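Local coordinates for Ras-associated and pleckstrin homology domains-containing protein 1 (Homo sapiens, PDB 4GN1) that mediates localized membrane signals, targets Ena/VASP proteins to the leading edge, is implicated in regulating lamellipodial dynamics and negatively regulates cell adhesion, at residues I61-E66 and K242-N247; T199-V204 and D223-L228. All coordinates share one frame; numbering follows the deposited sequence.

Contact 1: I61-E66 and K242-N247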
loop_
_atom_site.group_PDB
_atom_site.type_symbol
_atom_site.label_atom_id
_atom_site.label_comp_id
_atom_site.label_asym_id
_atom_site.label_seq_id
_atom_site.Cartn_x
_atom_site.Cartn_y
_atom_site.Cartn_z
ATOM N N ILE A 61 -5.168 0.627 1.669
ATOM C CA ILE A 61 -5.446 1.881 2.324
ATOM C C ILE A 61 -5.077 2.982 1.339
ATOM O O ILE A 61 -3.945 3.048 0.883
ATOM C CB ILE A 61 -4.622 2.020 3.609
ATOM C CG1 ILE A 61 -4.890 0.843 4.537
ATOM C CG2 ILE A 61 -4.883 3.367 4.301
ATOM C CD1 ILE A 61 -3.703 0.465 5.401
ATOM N N PHE A 62 -6.051 3.810 0.971
ATOM C CA PHE A 62 -5.803 4.962 0.107
ATOM C C PHE A 62 -4.791 5.847 0.776
ATOM O O PHE A 62 -4.783 5.925 2.004
ATOM C CB PHE A 62 -7.068 5.799 -0.037
ATOM C CG PHE A 62 -8.116 5.181 -0.893
ATOM C CD1 PHE A 62 -7.921 5.036 -2.251
ATOM C CD2 PHE A 62 -9.304 4.754 -0.342
ATOM C CE1 PHE A 62 -8.892 4.477 -3.051
ATOM C CE2 PHE A 62 -10.290 4.201 -1.141
ATOM C CZ PHE A 62 -10.084 4.072 -2.497
ATOM N N GLU A 63 -3.948 6.518 -0.012
ATOM C CA GLU A 63 -3.181 7.623 0.544
ATOM C C GLU A 63 -4.093 8.854 0.618
ATOM O O GLU A 63 -4.981 9.071 -0.235
ATOM C CB GLU A 63 -1.904 7.919 -0.259
ATOM C CG GLU A 63 -1.084 6.685 -0.665
ATOM C CD GLU A 63 -0.579 5.838 0.507
ATOM O OE1 GLU A 63 -0.364 4.617 0.266
ATOM O OE2 GLU A 63 -0.355 6.363 1.639
ATOM N N ASP A 64 -3.859 9.656 1.647
ATOM C CA ASP A 64 -4.767 10.741 2.018
ATOM C C ASP A 64 -4.860 11.883 1.027
ATOM O O ASP A 64 -5.836 12.647 1.019
ATOM C CB ASP A 64 -4.389 11.246 3.400
ATOM C CG ASP A 64 -4.759 10.255 4.470
ATOM O OD1 ASP A 64 -5.618 9.383 4.174
ATOM O OD2 ASP A 64 -4.185 10.339 5.584
ATOM N N HIS A 65 -3.859 11.969 0.171
ATOM C CA HIS A 65 -3.809 12.975 -0.860
ATOM C C HIS A 65 -4.580 12.631 -2.090
ATOM O O HIS A 65 -4.608 13.421 -3.027
ATOM C CB HIS A 65 -2.358 13.229 -1.246
ATOM C CG HIS A 65 -1.694 12.087 -2.003
ATOM N ND1 HIS A 65 -1.412 12.152 -3.341
ATOM C CD2 HIS A 65 -1.188 10.885 -1.567
ATOM C CE1 HIS A 65 -0.781 11.043 -3.726
ATOM N NE2 HIS A 65 -0.657 10.251 -2.647
ATOM N N GLU A 66 -5.179 11.448 -2.125
ATOM C CA GLU A 66 -5.758 10.944 -3.363
ATOM C C GLU A 66 -7.164 11.477 -3.524
ATOM O O GLU A 66 -7.919 11.580 -2.532
ATOM C CB GLU A 66 -5.789 9.406 -3.383
ATOM C CG GLU A 66 -4.416 8.772 -3.468
ATOM C CD GLU A 66 -4.478 7.292 -3.776
ATOM O OE1 GLU A 66 -4.751 6.935 -4.969
ATOM O OE2 GLU A 66 -4.221 6.499 -2.839
ATOM N N LYS A 242 7.930 12.133 -1.412
ATOM C CA LYS A 242 7.788 13.185 -0.373
ATOM C C LYS A 242 6.336 13.447 0.007
ATOM O O LYS A 242 6.028 13.821 1.147
ATOM C CB LYS A 242 8.480 14.489 -0.839
ATOM C CG LYS A 242 8.107 15.752 -0.059
ATOM C CD LYS A 242 9.118 16.874 -0.246
ATOM C CE LYS A 242 8.734 18.096 0.586
ATOM N NZ LYS A 242 9.461 19.344 0.188
ATOM N N GLN A 243 5.450 13.240 -0.962
ATOM C CA GLN A 243 4.018 13.370 -0.755
ATOM C C GLN A 243 3.501 12.523 0.430
ATOM O O GLN A 243 2.605 12.973 1.157
ATOM C CB GLN A 243 3.290 13.028 -2.058
ATOM C CG GLN A 243 1.768 13.094 -1.990
ATOM C CD GLN A 243 1.242 14.500 -1.774
ATOM O OE1 GLN A 243 0.903 14.868 -0.663
ATOM N NE2 GLN A 243 1.182 15.280 -2.828
ATOM N N LEU A 244 4.059 11.315 0.635
ATOM C CA LEU A 244 3.735 10.521 1.838
ATOM C C LEU A 244 4.007 11.320 3.091
ATOM O O LEU A 244 3.128 11.422 3.960
ATOM C CB LEU A 244 4.500 9.200 1.928
ATOM C CG LEU A 244 4.093 8.017 1.050
ATOM C CD1 LEU A 244 4.923 6.781 1.402
ATOM C CD2 LEU A 244 2.591 7.728 1.134
ATOM N N TYR A 245 5.204 11.912 3.154
ATOM C CA TYR A 245 5.620 12.752 4.281
ATOM C C TYR A 245 4.705 13.925 4.516
ATOM O O TYR A 245 4.347 14.215 5.653
ATOM C CB TYR A 245 7.058 13.259 4.112
ATOM C CG TYR A 245 7.654 13.957 5.343
ATOM C CD1 TYR A 245 7.562 13.387 6.624
ATOM C CD2 TYR A 245 8.344 15.171 5.219
ATOM C CE1 TYR A 245 8.119 14.012 7.740
ATOM C CE2 TYR A 245 8.918 15.794 6.325
ATOM C CZ TYR A 245 8.803 15.213 7.582
ATOM O OH TYR A 245 9.359 15.844 8.683
ATOM N N MET A 246 4.329 14.602 3.442
ATOM C CA MET A 246 3.359 15.677 3.543
ATOM C C MET A 246 2.007 15.188 4.068
ATOM O O MET A 246 1.336 15.917 4.821
ATOM C CB MET A 246 3.197 16.367 2.199
ATOM C CG MET A 246 4.511 16.919 1.650
ATOM S SD MET A 246 4.265 17.722 0.055
ATOM C CE MET A 246 3.054 18.990 0.484
ATOM N N ASN A 247 1.609 13.969 3.699
ATOM C CA ASN A 247 0.354 13.425 4.219
ATOM C C ASN A 247 0.425 13.259 5.715
ATOM O O ASN A 247 -0.500 13.644 6.439
ATOM C CB ASN A 247 -0.006 12.095 3.567
ATOM C CG ASN A 247 -0.364 12.247 2.108
ATOM O OD1 ASN A 247 -0.502 13.358 1.597
ATOM N ND2 ASN A 247 -0.517 11.130 1.427
#
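Asp64, whose CB packs 4.3 Å from Asn247 CG, has its OD2 gripped by three groups: salt bridges to Arg29 and Lys91 and a hydrogen bond with Tyr92 OH. A buried carboxylate so surrounded is probably kept ionised. The next residue, His65, brings its ring against the helix. Its CG stands between its own backbone N and carbonyl carbon (chi1 70°), which turns one ring face to Gln243; the CG of Gln243 lies 3.5 Å from the ring centroid, only 6° off the normal, in a CH-pi contact. The plane of the Gln243 amide is stacked almost parallel to the imidazole. Over the opposite face sits Glu66 CG, 4.1 Å above the ring plane, while the Asn247 side chain comes in at the ring edge. Glu63 lays its carboxylate against a methyl of Leu244 (OE2 to CD2 3.3 Å), and the same oxygen is salt-bridged to Arg236. A type I turn from Glu63 to Glu66 presents these groups together, and Glu63 N donates to Glu66 OE2 at 2.8 Å. The turn joins strand 58-61 to helix 68-72 of the Ras-associating domain, next to helix 28-39. Helix 242-251, which follows helix 225-240 in the chain, docks on this turn, so the contact joins that domain to the C-terminal helices; Tyr240 of helix 225-240 meets the His65 ring nearly at right angles.

Contact 2: T199-V204 and D223-L228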
loop_
_atom_site.group_PDB
_atom_site.type_symbol
_atom_site.label_atom_id
_atom_site.label_comp_id
_atom_site.label_asym_id
_atom_site.label_seq_id
_atom_site.Cartn_x
_atom_site.Cartn_y
_atom_site.Cartn_z
ATOM N N THR A 199 2.487 -18.523 2.322
ATOM C CA THR A 199 2.020 -17.914 3.585
ATOM C C THR A 199 0.898 -16.918 3.323
ATOM O O THR A 199 0.538 -16.660 2.170
ATOM C CB THR A 199 3.122 -17.131 4.340
ATOM O OG1 THR A 199 3.061 -15.747 3.954
ATOM C CG2 THR A 199 4.548 -17.729 4.106
ATOM N N ASP A 200 0.379 -16.326 4.397
ATOM C CA ASP A 200 -0.599 -15.262 4.275
ATOM C C ASP A 200 -0.043 -13.835 4.076
ATOM O O ASP A 200 -0.811 -12.878 3.859
ATOM C CB ASP A 200 -1.564 -15.298 5.449
ATOM C CG ASP A 200 -2.892 -15.939 5.080
ATOM O OD1 ASP A 200 -3.280 -15.900 3.873
ATOM O OD2 ASP A 200 -3.542 -16.483 6.010
ATOM N N TYR A 201 1.273 -13.684 4.141
ATOM C CA TYR A 201 1.859 -12.352 4.003
ATOM C C TYR A 201 2.073 -11.978 2.519
ATOM O O TYR A 201 3.172 -12.111 1.975
ATOM C CB TYR A 201 3.113 -12.236 4.862
ATOM C CG TYR A 201 2.893 -12.805 6.234
ATOM C CD1 TYR A 201 2.017 -12.182 7.127
ATOM C CD2 TYR A 201 3.532 -13.980 6.647
ATOM C CE1 TYR A 201 1.794 -12.693 8.396
ATOM C CE2 TYR A 201 3.318 -14.502 7.917
ATOM C CZ TYR A 201 2.442 -13.851 8.790
ATOM O OH TYR A 201 2.194 -14.336 10.070
ATOM N N CYS A 202 0.986 -11.529 1.890
ATOM C CA CYS A 202 0.929 -11.295 0.451
ATOM C C CYS A 202 0.650 -9.852 0.051
ATOM O O CYS A 202 -0.274 -9.211 0.574
ATOM C CB CYS A 202 -0.150 -12.172 -0.182
ATOM S SG CYS A 202 0.220 -13.930 -0.250
ATOM N N LEU A 203 1.428 -9.364 -0.913
ATOM C CA LEU A 203 1.152 -8.071 -1.562
ATOM C C LEU A 203 0.848 -8.230 -3.072
ATOM O O LEU A 203 1.313 -9.179 -3.709
ATOM C CB LEU A 203 2.302 -7.099 -1.338
ATOM C CG LEU A 203 3.661 -7.446 -1.959
ATOM C CD1 LEU A 203 4.437 -6.152 -2.191
ATOM C CD2 LEU A 203 4.466 -8.383 -1.084
ATOM N N VAL A 204 0.064 -7.304 -3.626
ATOM C CA VAL A 204 -0.411 -7.397 -4.994
ATOM C C VAL A 204 -0.175 -6.045 -5.624
ATOM O O VAL A 204 -0.452 -5.008 -5.011
ATOM C CB VAL A 204 -1.929 -7.737 -5.092
ATOM C CG1 VAL A 204 -2.388 -7.852 -6.543
ATOM C CG2 VAL A 204 -2.275 -9.029 -4.371
ATOM N N ASP A 223 7.942 -14.102 3.541
ATOM C CA ASP A 223 8.229 -15.104 4.578
ATOM C C ASP A 223 7.450 -14.873 5.869
ATOM O O ASP A 223 7.048 -15.836 6.525
ATOM C CB ASP A 223 9.737 -15.168 4.906
ATOM C CG ASP A 223 10.518 -16.065 3.948
ATOM O OD1 ASP A 223 11.751 -15.856 3.812
ATOM O OD2 ASP A 223 9.909 -16.972 3.328
ATOM N N ASP A 224 7.248 -13.597 6.213
ATOM C CA ASP A 224 6.728 -13.191 7.519
ATOM C C ASP A 224 6.184 -11.756 7.459
ATOM O O ASP A 224 6.247 -11.111 6.409
ATOM C CB ASP A 224 7.805 -13.368 8.607
ATOM C CG ASP A 224 9.071 -12.586 8.314
ATOM O OD1 ASP A 224 8.977 -11.423 7.887
ATOM O OD2 ASP A 224 10.172 -13.124 8.520
ATOM N N VAL A 225 5.648 -11.251 8.565
ATOM C CA VAL A 225 4.861 -10.004 8.508
ATOM C C VAL A 225 5.768 -8.773 8.403
ATOM O O VAL A 225 5.362 -7.713 7.884
ATOM C CB VAL A 225 3.835 -9.918 9.670
ATOM C CG1 VAL A 225 4.486 -9.450 10.962
ATOM C CG2 VAL A 225 2.660 -9.033 9.297
ATOM N N ARG A 226 7.001 -8.945 8.872
ATOM C CA ARG A 226 8.044 -7.941 8.790
ATOM C C ARG A 226 8.443 -7.669 7.336
ATOM O O ARG A 226 8.450 -6.521 6.886
ATOM C CB ARG A 226 9.255 -8.418 9.611
ATOM C CG ARG A 226 10.278 -7.354 9.967
ATOM C CD ARG A 226 9.736 -6.330 10.961
ATOM N NE ARG A 226 10.736 -5.291 11.230
ATOM C CZ ARG A 226 10.888 -4.179 10.509
ATOM N NH1 ARG A 226 10.099 -3.925 9.468
ATOM N NH2 ARG A 226 11.843 -3.313 10.837
ATOM N N THR A 227 8.776 -8.729 6.606
ATOM C CA THR A 227 9.153 -8.612 5.187
ATOM C C THR A 227 8.006 -7.968 4.405
ATOM O O THR A 227 8.230 -7.081 3.586
ATOM C CB THR A 227 9.497 -9.986 4.555
ATOM O OG1 THR A 227 10.342 -10.727 5.441
ATOM C CG2 THR A 227 10.212 -9.817 3.213
ATOM N N LEU A 228 6.786 -8.413 4.677
ATOM C CA LEU A 228 5.608 -7.797 4.100
ATOM C C LEU A 228 5.577 -6.285 4.350
ATOM O O LEU A 228 5.385 -5.509 3.409
ATOM C CB LEU A 228 4.326 -8.476 4.594
ATOM C CG LEU A 228 2.982 -7.916 4.125
ATOM C CD1 LEU A 228 2.836 -7.976 2.603
ATOM C CD2 LEU A 228 1.817 -8.625 4.815
#
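The aromatic ring of Tyr201 lies over the start of a helix, with one face on the Asp224-Val225 peptide. Val225 N sits 3.8 Å above the ring plane near its centre, and Asp224 CA comes to 3.4 Å from Tyr201 CD2 toward the rim. Farther along the ring, Tyr201 CE1 touches Val225 CB at 3.7 Å. At the CB end of the ring, near its plane, Leu228 reaches from the helix to the strand: with its CG anti to the backbone N (chi1 178°), its branches divide, CD2 lying 3.8 Å from Tyr201 CB at the ring edge and CD1 reaching the Cys202 carbonyl carbon and the Leu203 side chain. Leu203 and Leu228 run alongside each other with opposed headings, Leu203 CD2 4.1 Å from Leu228 CD1. The contact belongs to the pleckstrin homology fold, whose C-terminal helix, here 225-240, caps one end of the strand barrel; Leu203 also meets Val232 and Ile235 farther along it. Behind this layer, Asp224 N-caps the helix. Its OD1 accepts from Thr227 N at 3.0 Å in a nearly straight bond (174°), and from Thr227 OG1, which approaches from above the carboxylate plane. Asp224 OD2 is salt-bridged to Lys106. On the strand side, Tyr201 is set by an ST turn, its N donating to Thr199 OG1 at 2.7 Å, and Thr199 OG1 is itself hydrogen-bonded to Cys222 O, just ahead of the helical segment.

Overall arrangement
Along the chain the order is 61-66, 199-204, 223-228 and 242-247, so both halves of contact 2 fall between the two halves of contact 1. Contact 2 is internal to the pleckstrin homology domain, where it seats the beginning of helix 225-240; contact 1 joins the Ras-associating domain to helix 242-251, which follows that helix in sequence. Their centres are 22 Å apart, on opposite sides of the chain's centre, and their nearest atoms about 10 Å apart. Helix 225-240 is seated in its own domain at its start and, through Arg236 and Tyr240 near its end, already meets the Ras-associating loop on which the next helix docks, consistent with the two domains forming one compact unit.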